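Local coordinates for protein glutathione peroxidase (Hypocrea jecorina, PDB 6VPD) that probably reduces hydroperoxides to alcohols with thioredoxin as the electron donor, as a thioredoxin-fold member of the glutathione peroxidase family, at residues V55-K60 with G89-Q94. Numbering follows the deposited sequence.
Sequences VNTASK and GFPCNQ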
ATOM      1  N   VAL A  55       5.941   1.663 -13.966  1.00 33.40           N
ATOM      2  CA  VAL A  55       5.895   1.128 -12.614  1.00 35.63           C
ATOM      3  C   VAL A  55       7.276   1.315 -11.983  1.00 35.66           C
ATOM      4  O   VAL A  55       8.300   1.094 -12.639  1.00 37.10           O
ATOM      5  CB  VAL A  55       5.431  -0.343 -12.614  1.00 32.33           C
ATOM      6  CG1 VAL A  55       6.440  -1.220 -13.288  1.00 38.72           C
ATOM      7  CG2 VAL A  55       5.174  -0.839 -11.199  1.00 40.53           C
ATOM      8  N   ASN A  56       7.305   1.827 -10.751  1.00 32.84           N
ATOM      9  CA  ASN A  56       8.532   1.945  -9.973  1.00 33.24           C
ATOM     10  C   ASN A  56       8.749   0.646  -9.204  1.00 38.60           C
ATOM     11  O   ASN A  56       7.919   0.253  -8.370  1.00 35.86           O
ATOM     12  CB  ASN A  56       8.464   3.114  -9.001  1.00 26.88           C
ATOM     13  CG  ASN A  56       7.281   3.013  -8.105  1.00 34.20           C
ATOM     14  OD1 ASN A  56       6.164   2.776  -8.580  1.00 37.21           O
ATOM     15  ND2 ASN A  56       7.499   3.147  -6.800  1.00 36.24           N
ATOM     16  N   THR A  57       9.858  -0.016  -9.485  1.00 42.36           N
ATOM     17  CA  THR A  57      10.126  -1.314  -8.899  1.00 50.59           C
ATOM     18  C   THR A  57      11.069  -1.171  -7.711  1.00 48.39           C
ATOM     19  O   THR A  57      11.735  -0.149  -7.528  1.00 42.57           O
ATOM     20  CB  THR A  57      10.709  -2.272  -9.942  1.00 45.77           C
ATOM     21  OG1 THR A  57      11.769  -1.621 -10.654  1.00 48.66           O
ATOM     22  CG2 THR A  57       9.635  -2.683 -10.916  1.00 40.36           C
ATOM     23  N   ALA A  58      11.070  -2.214  -6.886  1.00 47.90           N
ATOM     24  CA  ALA A  58      11.963  -2.295  -5.748  1.00 53.11           C
ATOM     25  C   ALA A  58      13.407  -2.397  -6.208  1.00 58.37           C
ATOM     26  O   ALA A  58      13.729  -3.136  -7.142  1.00 68.72           O
ATOM     27  CB  ALA A  58      11.613  -3.511  -4.897  1.00 59.36           C
ATOM     28  N   SER A  59      14.284  -1.649  -5.546  1.00 61.18           N
ATOM     29  CA  SER A  59      15.712  -1.884  -5.713  1.00 66.63           C
ATOM     30  C   SER A  59      16.123  -3.207  -5.059  1.00 72.53           C
ATOM     31  O   SER A  59      16.818  -4.024  -5.673  1.00 71.53           O
ATOM     32  CB  SER A  59      16.497  -0.705  -5.140  1.00 65.40           C
ATOM     33  OG  SER A  59      17.791  -0.655  -5.700  1.00 70.92           O
ATOM     34  N   LYS A  60      15.666  -3.452  -3.827  1.00 73.84           N
ATOM     35  CA  LYS A  60      15.901  -4.717  -3.137  1.00 75.96           C
ATOM     36  C   LYS A  60      15.014  -5.831  -3.692  1.00 78.48           C
ATOM     37  O   LYS A  60      13.879  -5.599  -4.122  1.00 79.47           O
ATOM     38  CB  LYS A  60      15.646  -4.560  -1.631  1.00 78.01           C
ATOM     39  CG  LYS A  60      15.687  -5.868  -0.815  1.00 81.93           C
ATOM     40  CD  LYS A  60      16.233  -5.675   0.606  1.00 79.89           C
ATOM     41  CE  LYS A  60      15.226  -6.123   1.659  1.00 75.48           C
ATOM     42  NZ  LYS A  60      15.836  -6.202   3.012  1.00 71.19           N
ATOM     43  N   GLY A  89       9.679  -0.747 -16.076  1.00 35.97           N
ATOM     44  CA  GLY A  89       9.973  -0.752 -14.650  1.00 35.99           C
ATOM     45  C   GLY A  89      11.143   0.172 -14.358  1.00 36.95           C
ATOM     46  O   GLY A  89      12.133   0.178 -15.079  1.00 39.19           O
ATOM     47  N   PHE A  90      11.015   0.959 -13.297  1.00 37.45           N
ATOM     48  CA  PHE A  90      12.074   1.880 -12.880  1.00 38.67           C
ATOM     49  C   PHE A  90      12.447   1.549 -11.448  1.00 40.49           C
ATOM     50  O   PHE A  90      11.647   1.815 -10.527  1.00 40.89           O
ATOM     51  CB  PHE A  90      11.658   3.348 -12.961  1.00 39.85           C
ATOM     52  CG  PHE A  90      11.412   3.853 -14.343  1.00 37.08           C
ATOM     53  CD1 PHE A  90      10.224   3.563 -14.998  1.00 38.75           C
ATOM     54  CD2 PHE A  90      12.342   4.665 -14.970  1.00 39.13           C
ATOM     55  CE1 PHE A  90       9.988   4.046 -16.283  1.00 39.67           C
ATOM     56  CE2 PHE A  90      12.118   5.160 -16.255  1.00 36.67           C
ATOM     57  CZ  PHE A  90      10.945   4.850 -16.912  1.00 37.41           C
ATOM     58  N   PRO A  91      13.630   1.010 -11.203  1.00 46.37           N
ATOM     59  CA  PRO A  91      14.028   0.688  -9.831  1.00 40.57           C
ATOM     60  C   PRO A  91      14.107   1.932  -8.966  1.00 43.57           C
ATOM     61  O   PRO A  91      14.438   3.027  -9.430  1.00 44.75           O
ATOM     62  CB  PRO A  91      15.404   0.047 -10.010  1.00 45.25           C
ATOM     63  CG  PRO A  91      15.424  -0.416 -11.428  1.00 46.86           C
ATOM     64  CD  PRO A  91      14.616   0.563 -12.195  1.00 45.84           C
ATOM     65  N   CYS A  92      13.805   1.746  -7.685  1.00 48.01           N
ATOM     66  CA  CYS A  92      13.755   2.854  -6.739  1.00 47.84           C
ATOM     67  C   CYS A  92      14.121   2.345  -5.358  1.00 49.80           C
ATOM     68  O   CYS A  92      13.478   1.425  -4.836  1.00 49.05           O
ATOM     69  CB  CYS A  92      12.373   3.497  -6.715  1.00 47.46           C
ATOM     70  SG  CYS A  92      12.406   5.141  -6.009  1.00 47.20           S
ATOM     71  N   ASN A  93      15.142   2.958  -4.770  1.00 48.71           N
ATOM     72  CA  ASN A  93      15.630   2.605  -3.448  1.00 52.91           C
ATOM     73  C   ASN A  93      14.940   3.389  -2.343  1.00 52.84           C
ATOM     74  O   ASN A  93      15.251   3.177  -1.167  1.00 54.37           O
ATOM     75  CB  ASN A  93      17.139   2.848  -3.373  1.00 57.67           C
ATOM     76  CG  ASN A  93      17.499   4.325  -3.512  1.00 66.07           C
ATOM     77  OD1 ASN A  93      16.687   5.135  -3.986  1.00 63.75           O
ATOM     78  ND2 ASN A  93      18.725   4.685  -3.103  1.00 62.08           N
ATOM     79  N   GLN A  94      14.005   4.272  -2.685  1.00 48.89           N
ATOM     80  CA  GLN A  94      13.445   5.223  -1.736  1.00 41.04           C
ATOM     81  C   GLN A  94      12.430   4.622  -0.776  1.00 43.31           C
ATOM     82  O   GLN A  94      11.908   5.364   0.052  1.00 54.30           O
ATOM     83  CB  GLN A  94      12.780   6.391  -2.472  1.00 38.98           C
ATOM     84  CG  GLN A  94      13.732   7.415  -3.062  1.00 39.77           C
ATOM     85  CD  GLN A  94      13.008   8.589  -3.745  1.00 44.13           C
ATOM     86  OE1 GLN A  94      11.897   8.444  -4.251  1.00 47.18           O
ATOM     87  NE2 GLN A  94      13.648   9.750  -3.766  1.00 45.18           N
TER
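Val55 to Ala58 and Gly89 to Cys92 run side by side as the C-terminal ends of two parallel strands, twisted 45° against each other. Phe90 N donates to Val55 O at 2.8 Å, in the plane of that carbonyl, and Phe90 O accepts from Thr57 N at 2.8 Å. Cys92 N gives a weaker, bent bond to Thr57 O (125° at the hydrogen), and Ser59 N reaches Cys92 O at 3.3 Å, carrying the ladder past the strand end. Proline suits position 91 because Thr57 bonds through the residues flanking it, leaving no call for an N-H there. Thr57 places OG1 between its own N and carbonyl carbon (chi1 48°), over the start of the Pro91 ring, 3.3 Å from Pro91 N; this is contact without a hydrogen bond. Gly89, lacking a side chain, leaves its CA to meet Val55 CG1 at 3.8 Å. On the other face lie Asn56 and Phe90; Asn56 ND2 bonds to Trp153 O, just before strand 157-160, while Leu134 and Ile124 touch the Phe90 side chain. The four backbone bonds pair polar groups across a largely buried contact between two strands of a thioredoxin-fold beta-alpha-beta unit, whose first strand leads directly to the predicted active-site Cys61.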